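Local coordinates for protein sorbitol-6-phosphate dehydrogenase (Erwinia amylovora CFBP1430, PDB 5O3Z) that catalyses the oxidation of sorbitol 6-phosphate at C2 to fructose 6-phosphate as a short-chain dehydrogenase/reductase, probably with NAD+ as hydride acceptor, at residues A[48-51]-A[57-60]; A[7-12]-A[24-29]; A[16-21]-A[232-237]; A[62-65]-A[71-74]; A[33-38]-A[44-49]. All coordinates share one frame; numbering follows the deposited sequence.

Contact 1: residues A[48-51]-A[57-60]; sequences DTIN and GRAY
The side-chain amide of Asn51, on the helix, grips both backbone polar groups of Ala59 at the start of the strand. Asn51 OD1 accepts from Ala59 N at 2.7 Å, nearly straight (N-H...O 166°), with the donor in the carbonyl plane on a lone pair. Asn51 ND2 returns a bond to Ala59 O at 2.8 Å, again on a lone pair of the acceptor, though Ala59 O is tilted somewhat from the amide plane of Asn51. Two bonds to a single residue fix the rotation of the amide about its last torsion. A third approach, Arg58 N to Asn51 OD1 at 2.9 Å, is weak because it is strongly bent, at 121°.

Beside these bonds the packing is close. Ile50 CG2 meets Ala59 CB at 3.5 Å, and both residues are buried. The side is looser at Arg58: its CG stands 4.1 Å from Ile50 CG2, the two side chains crossing at about a right angle, and the chain then bends twice and leads its guanidinium away from helix 40-54, toward helix 17-28. Asp48 and Tyr60 are on the solvent side and make no contact here.

The contact ties helix 40-54 to strand 59-63, the outermost strand at this end of the sheet. Strand 32-37 borders it through backbone bonds from Val33 to Arg58 and Tyr60, while Ile50 also packs on Ala27 of helix 17-28.

Contact 2: residues A[7-12]-A[24-29]; sequences QVAVVI and EGLAQA
A single methyl group, Leu26 CD1, makes the whole contact between residues 24-29 and 7-12. It lies 3.8 Å from Val11 CG2 and 3.9 Å from Ala9 CB, two groups that project from the same face of the strand two residues apart, so the leucine tip rests over both. The side chains of Val11 and Leu26 meet at a slant, and the nearest alpha carbons, Ala9 CA and Leu26 CA, are 7.5 Å apart.

The torsions explain which branches touch. In Leu26, a chi1 of -72° sends CG toward the strand, anti to the carbonyl carbon, and chi2 (159°) brings CD1 to the front. In Val11 it is CG1 that stands anti to the backbone N (chi1 -175°), leaving CG2 beside that nitrogen to meet the leucine.

Both backbones are held independently of this contact. On the helix, Gln28 N bonds to Glu24 O at 3.0 Å and Ala29 N to Gly25 O at 3.1 Å, bracketing Leu26 in regular helical turns. On the strand, Ala9 is bonded through its backbone to His32 and Ala34 of the neighbouring strand, and Val10 to Leu88 on the other flank. Leu88 and Tyr31 also pack against Leu26, while the other face of the strand, with Val10 and Ile12, is covered by helix 69-83.

All three touching residues are buried and every meeting atom is a methyl carbon. The contact can therefore supply burial and close packing but no directional restraint; the backbone bonds on each side fix the orientation of each element.

Contact 3: residues A[16-21]-A[232-237]; sequences QTLGAF and QDVLNV
The Phe21 ring meets Gln232 at its edge: Gln232 OE1 lies in the ring plane, 3.5 Å from Phe21 CZ, with the amide turned 69° from the ring. An oxygen facing the rim meets ring hydrogens that carry slight positive charge, so the approach is probably mildly attractive. Leu235 CD2 comes in obliquely, 3.5 Å from Phe21 CE1, and the Tyr231 ring also meets that of Phe21. With its CG anti to the backbone N (chi1 -171°), Phe21 reaches directly across to the other helix.

The Gln232 amide is held from its other end, since NE2 donates to Asn236 OD1 at 3.1 Å from well above that carbonyl's plane. Deeper in the interface the packing is purely apolar: Leu18 CD1 stands 4.1 Å from Val234 CG1, and both residues also rest on Leu188 of strand 182-188.

The axes of segments 17-21 and 232-237 approach to 10.5 Å and cross at -48°, a spacing that large side chains bridge. Asn236 makes a weak bond to Lys245 of the second subunit, whose Phe240 packs on Val237. Such pairing of helices 17-28 and 231-242 on one side of the sheet is typical of the Rossmann-type SDR fold, in which the latter helix commonly serves subunit association.

Contact 4: residues A[62-65]-A[71-74]; sequences FKVD and SVEA
Ser71, in the first turns of the helix, receives the backbone of Asp65: Asp65 N donates to Ser71 OG at 2.9 Å in an almost straight bond (176°). The hydroxyl is in position because OG lies anti to its own backbone N (chi1 172°), directed at the chain just after the strand. Val64 CG2 closes in on the same oxygen at 3.5 Å.

One water widens the link. It donates to Ser71 O at 2.6 Å and to Lys63 O at 2.8 Å, and it accepts from Ser71 OG at 3.3 Å. Ser71 OG is thus acceptor toward Asp65 and donor toward the water, while the water spans strand and helix backbones. The backbone N of Ser71 is tied to Asp68 OD1 at the beginning of the helix.

Val72 comes next and adds packing without a bond. Its CG2, beside the backbone N, lies 3.8 Å from Asp65 O and 4.2 Å from Val64 CG2. Leu122 and Cys123 of helix 106-133 also pack on Val72. The carboxylate of Asp65 turns elsewhere, with OD1 bonded to the hydroxyl of Thr67.

The arrangement is the turn from strand 59-63 into helix 69-83 of a Rossmann fold. In related SDR enzymes an aspartate just after this strand helps to form the adenine pocket, and the place of Asp65 is consistent with that role.

Contact 5: residues A[33-38]-A[44-49]; sequences VAVADL and NRLADT
This is a buried, apolar helix-on-strand contact in a beta-alpha-beta unit, with Val35 of the sheet touching Leu46 and Ala47 of the helix that follows. The nearest alpha carbons, Val35 CA and Ala47 CA, are 6.6 Å apart, so the helix lies close over the strand.

Each methyl of Val35 has its own partner. CG1, anti to the backbone N (chi1 -174°), stands 4.0 Å from Leu46 CD2, the side chains crossing at about a right angle. CG2 lies beside that nitrogen and looks to Ala47 CB at a looser 4.4 Å. The short Ala47 side chain is consistent with the close backbone spacing.

On the exposed side of the helix, Arg45 O takes two bonds, from Thr49 N at 2.9 Å and from Thr49 OG1 at 3.0 Å, which arrive from opposite faces of the carbonyl plane. The hydroxyl is thereby satisfied within its own helix.

Leu46 also packs on Ala20 and Cys23 of helix 17-28, and Ala47 on Ala59 of strand 59-63. Ala34 and Ala36, on the reverse of the strand, face helix 69-83, so strand 32-37 runs between two helical layers.

In the fold
From the N terminus, contact 2 is the first to close, folding helix 17-28 back on strand 8-12. Contact 3 starts within that loop, at residues 16-21, and crosses contact 2, since its partner comes only at 232-237. The long loop it closes contains the other three. Contact 5 lays helix 40-54 on strand 32-37, and contact 1, sharing Asp48 and Thr49 with it, carries the same helix on to strand 59-63, completing that crossover. Contact 4 then follows in series, joining the end of strand 59-63 to helix 69-83. Backbone bonds between neighbouring strands connect contacts 1, 2, 4 and 5, whereas contact 3 brings in the C-terminal part of the fold.

Contact 1: residues A[48-51]-A[57-60]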
# COMPACT_ATOMS: atom_id res chain seq x y z
N ASP A 48 -10.14 -25.91 -31.63
CA ASP A 48 -10.67 -26.22 -32.99
C ASP A 48 -11.35 -24.94 -33.52
O ASP A 48 -11.07 -24.50 -34.61
CB ASP A 48 -11.73 -27.36 -32.93
CG ASP A 48 -11.10 -28.79 -32.82
OD1 ASP A 48 -9.86 -28.97 -32.99
OD2 ASP A 48 -11.87 -29.75 -32.58
N THR A 49 -12.23 -24.36 -32.73
CA THR A 49 -12.79 -23.02 -33.05
C THR A 49 -11.71 -22.00 -33.47
O THR A 49 -11.80 -21.34 -34.50
CB THR A 49 -13.54 -22.50 -31.83
OG1 THR A 49 -14.61 -23.41 -31.55
CG2 THR A 49 -14.08 -21.06 -32.05
N ILE A 50 -10.66 -21.88 -32.67
CA ILE A 50 -9.53 -21.00 -33.01
C ILE A 50 -8.85 -21.42 -34.32
O ILE A 50 -8.59 -20.58 -35.18
CB ILE A 50 -8.54 -20.85 -31.82
CG1 ILE A 50 -9.20 -19.97 -30.74
CG2 ILE A 50 -7.16 -20.28 -32.26
CD1 ILE A 50 -8.93 -20.41 -29.33
N ASN A 51 -8.57 -22.70 -34.53
CA ASN A 51 -8.01 -23.11 -35.85
C ASN A 51 -8.98 -22.98 -37.05
O ASN A 51 -8.56 -22.69 -38.16
CB ASN A 51 -7.44 -24.52 -35.79
CG ASN A 51 -6.27 -24.63 -34.82
OD1 ASN A 51 -5.55 -23.65 -34.54
ND2 ASN A 51 -6.05 -25.83 -34.32
N GLY A 57 -3.15 -25.53 -36.62
CA GLY A 57 -1.91 -25.52 -35.84
C GLY A 57 -1.69 -24.18 -35.12
O GLY A 57 -0.61 -23.93 -34.61
N ARG A 58 -2.72 -23.35 -35.09
CA ARG A 58 -2.65 -22.10 -34.34
C ARG A 58 -2.84 -22.34 -32.85
O ARG A 58 -2.08 -21.79 -32.04
CB ARG A 58 -3.68 -21.09 -34.80
CG ARG A 58 -3.49 -19.74 -34.12
CD ARG A 58 -3.60 -18.63 -35.12
NE ARG A 58 -2.42 -17.81 -35.22
CZ ARG A 58 -2.44 -16.55 -35.65
NH1 ARG A 58 -1.31 -15.86 -35.72
NH2 ARG A 58 -3.58 -16.00 -36.05
N ALA A 59 -3.86 -23.15 -32.55
CA ALA A 59 -4.20 -23.59 -31.20
C ALA A 59 -4.22 -25.16 -31.01
O ALA A 59 -4.68 -25.90 -31.91
CB ALA A 59 -5.53 -23.02 -30.81
N TYR A 60 -3.71 -25.62 -29.87
CA TYR A 60 -3.89 -27.02 -29.39
C TYR A 60 -4.48 -27.03 -27.98
O TYR A 60 -4.19 -26.13 -27.14
CB TYR A 60 -2.58 -27.78 -29.38
CG TYR A 60 -2.09 -28.09 -30.75
CD1 TYR A 60 -1.36 -27.14 -31.50
CD2 TYR A 60 -2.38 -29.34 -31.35
CE1 TYR A 60 -0.92 -27.42 -32.80
CE2 TYR A 60 -1.95 -29.62 -32.66
CZ TYR A 60 -1.23 -28.66 -33.37
OH TYR A 60 -0.81 -28.97 -34.63

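Contact 2: residues A[7-12]-A[24-29]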
# COMPACT_ATOMS: atom_id res chain seq x y z
N GLN A 7 5.08 -15.74 -31.12
CA GLN A 7 4.93 -16.06 -29.68
C GLN A 7 3.80 -17.07 -29.36
O GLN A 7 2.70 -17.11 -29.99
CB GLN A 7 4.73 -14.76 -28.88
CG GLN A 7 5.79 -13.66 -29.12
CD GLN A 7 5.78 -12.58 -28.02
OE1 GLN A 7 6.47 -11.57 -28.10
NE2 GLN A 7 5.01 -12.82 -26.98
N VAL A 8 4.06 -17.88 -28.34
CA VAL A 8 3.12 -18.88 -27.83
C VAL A 8 2.62 -18.49 -26.45
O VAL A 8 3.44 -18.30 -25.57
CB VAL A 8 3.89 -20.21 -27.66
CG1 VAL A 8 3.07 -21.23 -26.92
CG2 VAL A 8 4.33 -20.72 -29.02
N ALA A 9 1.31 -18.44 -26.28
CA ALA A 9 0.71 -18.19 -24.99
C ALA A 9 0.19 -19.53 -24.51
O ALA A 9 -0.48 -20.25 -25.27
CB ALA A 9 -0.49 -17.27 -25.13
N VAL A 10 0.46 -19.85 -23.25
CA VAL A 10 -0.22 -20.98 -22.54
C VAL A 10 -1.25 -20.39 -21.60
O VAL A 10 -0.90 -19.58 -20.71
CB VAL A 10 0.83 -21.77 -21.72
CG1 VAL A 10 0.21 -23.03 -21.14
CG2 VAL A 10 2.05 -22.10 -22.59
N VAL A 11 -2.51 -20.78 -21.71
CA VAL A 11 -3.54 -20.34 -20.79
C VAL A 11 -4.09 -21.54 -19.97
O VAL A 11 -4.75 -22.45 -20.52
CB VAL A 11 -4.70 -19.70 -21.52
CG1 VAL A 11 -5.73 -19.13 -20.56
CG2 VAL A 11 -4.21 -18.59 -22.43
N ILE A 12 -3.83 -21.51 -18.65
CA ILE A 12 -4.30 -22.52 -17.70
C ILE A 12 -5.68 -22.06 -17.29
O ILE A 12 -5.86 -20.89 -16.77
CB ILE A 12 -3.43 -22.60 -16.42
CG1 ILE A 12 -1.93 -22.52 -16.69
CG2 ILE A 12 -3.76 -23.81 -15.54
CD1 ILE A 12 -1.34 -23.62 -17.53
N GLU A 24 -9.09 -16.70 -27.10
CA GLU A 24 -9.55 -16.16 -28.41
C GLU A 24 -8.91 -14.80 -28.71
O GLU A 24 -8.43 -14.50 -29.84
CB GLU A 24 -11.05 -16.01 -28.41
CG GLU A 24 -11.75 -17.32 -28.13
CD GLU A 24 -13.20 -17.36 -28.58
OE1 GLU A 24 -13.54 -16.72 -29.60
OE2 GLU A 24 -13.99 -18.05 -27.94
N GLY A 25 -8.86 -13.99 -27.65
CA GLY A 25 -8.29 -12.66 -27.73
C GLY A 25 -6.82 -12.71 -28.03
O GLY A 25 -6.33 -11.89 -28.77
N LEU A 26 -6.10 -13.69 -27.46
CA LEU A 26 -4.70 -13.86 -27.76
C LEU A 26 -4.44 -14.38 -29.18
O LEU A 26 -3.43 -14.08 -29.78
CB LEU A 26 -4.06 -14.81 -26.77
CG LEU A 26 -3.88 -14.21 -25.35
CD1 LEU A 26 -3.73 -15.33 -24.34
CD2 LEU A 26 -2.64 -13.36 -25.34
N ALA A 27 -5.33 -15.20 -29.68
CA ALA A 27 -5.15 -15.69 -31.08
C ALA A 27 -5.30 -14.49 -32.02
O ALA A 27 -4.46 -14.23 -32.86
CB ALA A 27 -6.19 -16.74 -31.37
N GLN A 28 -6.37 -13.73 -31.81
CA GLN A 28 -6.57 -12.46 -32.55
C GLN A 28 -5.38 -11.53 -32.54
O GLN A 28 -4.97 -11.03 -33.59
CB GLN A 28 -7.78 -11.75 -32.01
CG GLN A 28 -8.20 -10.55 -32.84
CD GLN A 28 -9.21 -9.78 -32.08
OE1 GLN A 28 -8.90 -9.24 -30.98
NE2 GLN A 28 -10.45 -9.77 -32.56
N ALA A 29 -4.79 -11.31 -31.38
CA ALA A 29 -3.55 -10.52 -31.27
C ALA A 29 -2.33 -11.12 -31.94
O ALA A 29 -1.23 -10.56 -31.89
CB ALA A 29 -3.24 -10.26 -29.81

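Contact 3: residues A[16-21]-A[232-237]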
# COMPACT_ATOMS: atom_id res chain seq x y z
N GLN A 16 -13.05 -22.40 -20.65
CA GLN A 16 -14.38 -21.84 -20.53
C GLN A 16 -14.28 -20.40 -20.02
O GLN A 16 -13.20 -19.98 -19.61
CB GLN A 16 -15.21 -22.66 -19.54
CG GLN A 16 -14.43 -22.93 -18.24
CD GLN A 16 -15.30 -23.43 -17.10
OE1 GLN A 16 -15.72 -24.58 -17.10
NE2 GLN A 16 -15.54 -22.58 -16.11
N THR A 17 -15.42 -19.70 -20.07
CA THR A 17 -15.66 -18.39 -19.45
C THR A 17 -14.49 -17.45 -19.76
O THR A 17 -14.12 -17.32 -20.93
CB THR A 17 -15.99 -18.59 -17.96
OG1 THR A 17 -15.05 -19.48 -17.38
CG2 THR A 17 -17.37 -19.23 -17.84
N LEU A 18 -13.89 -16.82 -18.74
CA LEU A 18 -12.83 -15.84 -18.95
C LEU A 18 -11.58 -16.38 -19.61
O LEU A 18 -11.04 -15.74 -20.52
CB LEU A 18 -12.43 -15.14 -17.60
CG LEU A 18 -11.18 -14.24 -17.70
CD1 LEU A 18 -11.39 -13.01 -18.61
CD2 LEU A 18 -10.66 -13.77 -16.33
N GLY A 19 -11.10 -17.52 -19.13
CA GLY A 19 -10.02 -18.20 -19.78
C GLY A 19 -10.22 -18.41 -21.27
O GLY A 19 -9.29 -18.21 -22.07
N ALA A 20 -11.45 -18.77 -21.64
CA ALA A 20 -11.76 -19.05 -23.05
C ALA A 20 -11.71 -17.74 -23.87
O ALA A 20 -11.16 -17.70 -24.96
CB ALA A 20 -13.12 -19.71 -23.18
N PHE A 21 -12.24 -16.66 -23.28
CA PHE A 21 -12.18 -15.35 -23.89
C PHE A 21 -10.76 -14.88 -24.07
O PHE A 21 -10.47 -14.31 -25.10
CB PHE A 21 -12.96 -14.35 -23.04
CG PHE A 21 -13.13 -12.99 -23.69
CD1 PHE A 21 -12.10 -12.04 -23.66
CD2 PHE A 21 -14.36 -12.63 -24.28
CE1 PHE A 21 -12.27 -10.79 -24.26
CE2 PHE A 21 -14.55 -11.37 -24.85
CZ PHE A 21 -13.52 -10.45 -24.83
N GLN A 232 -13.28 -7.87 -21.80
CA GLN A 232 -12.42 -7.10 -22.70
C GLN A 232 -11.43 -6.19 -21.93
O GLN A 232 -10.29 -6.01 -22.33
CB GLN A 232 -13.27 -6.29 -23.71
CG GLN A 232 -12.43 -5.57 -24.75
CD GLN A 232 -11.83 -6.51 -25.75
OE1 GLN A 232 -12.54 -7.38 -26.27
NE2 GLN A 232 -10.59 -6.38 -26.02
N ASP A 233 -11.87 -5.64 -20.81
CA ASP A 233 -10.91 -4.84 -19.96
C ASP A 233 -9.76 -5.71 -19.53
O ASP A 233 -8.65 -5.35 -19.59
CB ASP A 233 -11.60 -4.32 -18.71
CG ASP A 233 -12.82 -3.53 -19.01
OD1 ASP A 233 -12.76 -2.62 -19.88
OD2 ASP A 233 -13.81 -3.80 -18.36
N VAL A 234 -10.06 -6.94 -19.15
CA VAL A 234 -9.02 -7.86 -18.76
C VAL A 234 -8.01 -8.10 -19.85
O VAL A 234 -6.80 -7.98 -19.67
CB VAL A 234 -9.63 -9.20 -18.25
CG1 VAL A 234 -8.53 -10.15 -17.80
CG2 VAL A 234 -10.58 -8.97 -17.09
N LEU A 235 -8.55 -8.50 -21.02
CA LEU A 235 -7.77 -8.70 -22.22
C LEU A 235 -6.87 -7.53 -22.55
O LEU A 235 -5.68 -7.71 -22.78
CB LEU A 235 -8.74 -9.08 -23.37
CG LEU A 235 -8.12 -9.44 -24.72
CD1 LEU A 235 -7.16 -10.62 -24.62
CD2 LEU A 235 -9.25 -9.77 -25.70
N ASN A 236 -7.44 -6.31 -22.46
CA ASN A 236 -6.72 -5.07 -22.82
C ASN A 236 -5.48 -4.94 -22.04
O ASN A 236 -4.36 -4.84 -22.60
CB ASN A 236 -7.67 -3.86 -22.67
CG ASN A 236 -8.66 -3.74 -23.84
OD1 ASN A 236 -8.47 -4.40 -24.87
ND2 ASN A 236 -9.75 -2.94 -23.68
N VAL A 237 -5.64 -5.01 -20.71
CA VAL A 237 -4.56 -4.86 -19.76
C VAL A 237 -3.55 -6.03 -19.88
O VAL A 237 -2.32 -5.85 -19.88
CB VAL A 237 -5.14 -4.79 -18.33
CG1 VAL A 237 -4.05 -4.83 -17.29
CG2 VAL A 237 -6.02 -3.56 -18.10

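Contact 4: residues A[62-65]-A[71-74]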
# COMPACT_ATOMS: atom_id res chain seq x y z
N PHE A 62 -5.00 -28.98 -24.30
CA PHE A 62 -4.25 -29.89 -23.40
C PHE A 62 -5.04 -30.06 -22.11
O PHE A 62 -5.74 -29.15 -21.72
CB PHE A 62 -2.92 -29.32 -23.02
CG PHE A 62 -2.00 -29.10 -24.18
CD1 PHE A 62 -2.18 -27.99 -25.00
CD2 PHE A 62 -0.92 -29.94 -24.42
CE1 PHE A 62 -1.33 -27.75 -26.04
CE2 PHE A 62 -0.09 -29.72 -25.50
CZ PHE A 62 -0.28 -28.61 -26.30
N LYS A 63 -4.97 -31.26 -21.51
CA LYS A 63 -5.52 -31.53 -20.21
C LYS A 63 -4.49 -31.13 -19.16
O LYS A 63 -3.30 -31.41 -19.28
CB LYS A 63 -5.84 -33.02 -20.05
CG LYS A 63 -6.97 -33.33 -19.08
CD LYS A 63 -6.46 -33.74 -17.71
CE LYS A 63 -7.52 -34.51 -16.91
NZ LYS A 63 -8.36 -33.60 -16.07
N VAL A 64 -4.95 -30.44 -18.12
CA VAL A 64 -4.08 -30.25 -16.93
C VAL A 64 -4.91 -30.07 -15.64
O VAL A 64 -6.01 -29.52 -15.65
CB VAL A 64 -3.05 -29.09 -17.09
CG1 VAL A 64 -3.76 -27.72 -17.12
CG2 VAL A 64 -2.02 -29.16 -15.97
N ASP A 65 -4.35 -30.64 -14.56
CA ASP A 65 -4.83 -30.43 -13.22
C ASP A 65 -3.74 -29.61 -12.64
O ASP A 65 -2.64 -30.16 -12.34
CB ASP A 65 -4.98 -31.79 -12.48
CG ASP A 65 -5.29 -31.62 -10.99
OD1 ASP A 65 -5.54 -30.49 -10.51
OD2 ASP A 65 -5.31 -32.62 -10.28
N SER A 71 0.93 -33.81 -13.56
CA SER A 71 0.11 -33.27 -14.61
C SER A 71 0.64 -31.92 -15.16
O SER A 71 0.70 -31.70 -16.39
CB SER A 71 -1.33 -33.19 -14.09
OG SER A 71 -2.16 -32.49 -14.98
N VAL A 72 1.13 -31.03 -14.29
CA VAL A 72 1.78 -29.79 -14.79
C VAL A 72 3.08 -30.06 -15.52
O VAL A 72 3.36 -29.47 -16.57
CB VAL A 72 2.01 -28.74 -13.61
CG1 VAL A 72 2.61 -27.43 -14.15
CG2 VAL A 72 0.70 -28.49 -12.88
N GLU A 73 3.93 -30.94 -14.98
CA GLU A 73 5.19 -31.16 -15.63
C GLU A 73 4.97 -31.80 -17.00
O GLU A 73 5.68 -31.49 -17.91
CB GLU A 73 6.09 -32.04 -14.77
CG GLU A 73 6.64 -31.32 -13.56
CD GLU A 73 7.15 -32.31 -12.52
OE1 GLU A 73 6.85 -33.53 -12.66
OE2 GLU A 73 7.86 -31.85 -11.61
N ALA A 74 3.91 -32.60 -17.15
CA ALA A 74 3.64 -33.22 -18.46
C ALA A 74 3.08 -32.18 -19.44
O ALA A 74 3.37 -32.24 -20.66
CB ALA A 74 2.68 -34.42 -18.35
O HOH W 1 -1.06 -32.54 -18.08

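Contact 5: residues A[33-38]-A[44-49]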
# COMPACT_ATOMS: atom_id res chain seq x y z
N VAL A 33 -1.74 -20.40 -29.38
CA VAL A 33 -2.34 -20.57 -28.07
C VAL A 33 -2.35 -22.06 -27.68
O VAL A 33 -2.78 -22.91 -28.47
CB VAL A 33 -3.73 -19.97 -27.97
CG1 VAL A 33 -4.29 -20.13 -26.55
CG2 VAL A 33 -3.70 -18.48 -28.33
N ALA A 34 -1.81 -22.35 -26.50
CA ALA A 34 -1.98 -23.65 -25.83
C ALA A 34 -3.13 -23.50 -24.82
O ALA A 34 -2.96 -22.81 -23.80
CB ALA A 34 -0.69 -24.06 -25.17
N VAL A 35 -4.30 -24.05 -25.15
CA VAL A 35 -5.51 -24.07 -24.29
C VAL A 35 -5.41 -25.26 -23.31
O VAL A 35 -5.59 -26.45 -23.75
CB VAL A 35 -6.81 -24.16 -25.11
CG1 VAL A 35 -8.08 -24.03 -24.27
CG2 VAL A 35 -6.78 -23.10 -26.23
N ALA A 36 -5.11 -24.96 -22.02
CA ALA A 36 -4.88 -25.99 -20.98
C ALA A 36 -6.05 -25.98 -20.00
O ALA A 36 -6.44 -24.93 -19.45
CB ALA A 36 -3.54 -25.79 -20.31
N ASP A 37 -6.68 -27.14 -19.77
CA ASP A 37 -7.81 -27.15 -18.88
C ASP A 37 -8.11 -28.52 -18.23
O ASP A 37 -7.74 -29.58 -18.76
CB ASP A 37 -9.02 -26.63 -19.66
CG ASP A 37 -10.10 -26.08 -18.78
OD1 ASP A 37 -10.97 -26.92 -18.39
OD2 ASP A 37 -10.08 -24.81 -18.48
N LEU A 38 -8.77 -28.50 -17.09
CA LEU A 38 -9.12 -29.76 -16.39
C LEU A 38 -10.03 -30.57 -17.34
O LEU A 38 -9.90 -31.79 -17.43
CB LEU A 38 -9.78 -29.51 -15.04
CG LEU A 38 -9.97 -30.60 -13.95
CD1 LEU A 38 -8.67 -31.17 -13.43
CD2 LEU A 38 -10.72 -30.01 -12.75
N ASN A 44 -9.86 -28.83 -26.19
CA ASN A 44 -9.75 -29.23 -27.63
C ASN A 44 -10.70 -28.54 -28.58
O ASN A 44 -10.27 -28.18 -29.68
CB ASN A 44 -9.90 -30.73 -27.78
CG ASN A 44 -8.69 -31.47 -27.24
OD1 ASN A 44 -7.56 -31.19 -27.61
ND2 ASN A 44 -8.93 -32.41 -26.35
N ARG A 45 -11.96 -28.42 -28.19
CA ARG A 45 -12.98 -27.75 -29.01
C ARG A 45 -12.79 -26.22 -29.19
O ARG A 45 -13.12 -25.65 -30.26
CB ARG A 45 -14.33 -27.95 -28.34
CG ARG A 45 -15.51 -27.43 -29.12
CD ARG A 45 -16.68 -27.16 -28.19
NE ARG A 45 -16.50 -27.94 -26.96
CZ ARG A 45 -17.00 -29.15 -26.71
NH1 ARG A 45 -17.77 -29.75 -27.60
NH2 ARG A 45 -16.70 -29.76 -25.56
N LEU A 46 -12.31 -25.55 -28.14
CA LEU A 46 -12.00 -24.15 -28.25
C LEU A 46 -10.83 -24.03 -29.17
O LEU A 46 -10.85 -23.18 -30.01
CB LEU A 46 -11.68 -23.50 -26.86
CG LEU A 46 -11.36 -22.01 -26.94
CD1 LEU A 46 -12.60 -21.24 -27.31
CD2 LEU A 46 -10.83 -21.49 -25.62
N ALA A 47 -9.80 -24.87 -29.05
CA ALA A 47 -8.69 -24.82 -29.98
C ALA A 47 -9.12 -25.08 -31.45
O ALA A 47 -8.50 -24.57 -32.37
CB ALA A 47 -7.62 -25.82 -29.59
N ASP A 48 -10.14 -25.91 -31.63
CA ASP A 48 -10.67 -26.22 -32.99
C ASP A 48 -11.35 -24.94 -33.52
O ASP A 48 -11.07 -24.50 -34.61
CB ASP A 48 -11.73 -27.36 -32.93
CG ASP A 48 -11.10 -28.79 -32.82
OD1 ASP A 48 -9.86 -28.97 -32.99
OD2 ASP A 48 -11.87 -29.75 -32.58
N THR A 49 -12.23 -24.36 -32.73
CA THR A 49 -12.79 -23.02 -33.05
C THR A 49 -11.71 -22.00 -33.47
O THR A 49 -11.80 -21.34 -34.50
CB THR A 49 -13.54 -22.50 -31.83
OG1 THR A 49 -14.61 -23.41 -31.55
CG2 THR A 49 -14.08 -21.06 -32.05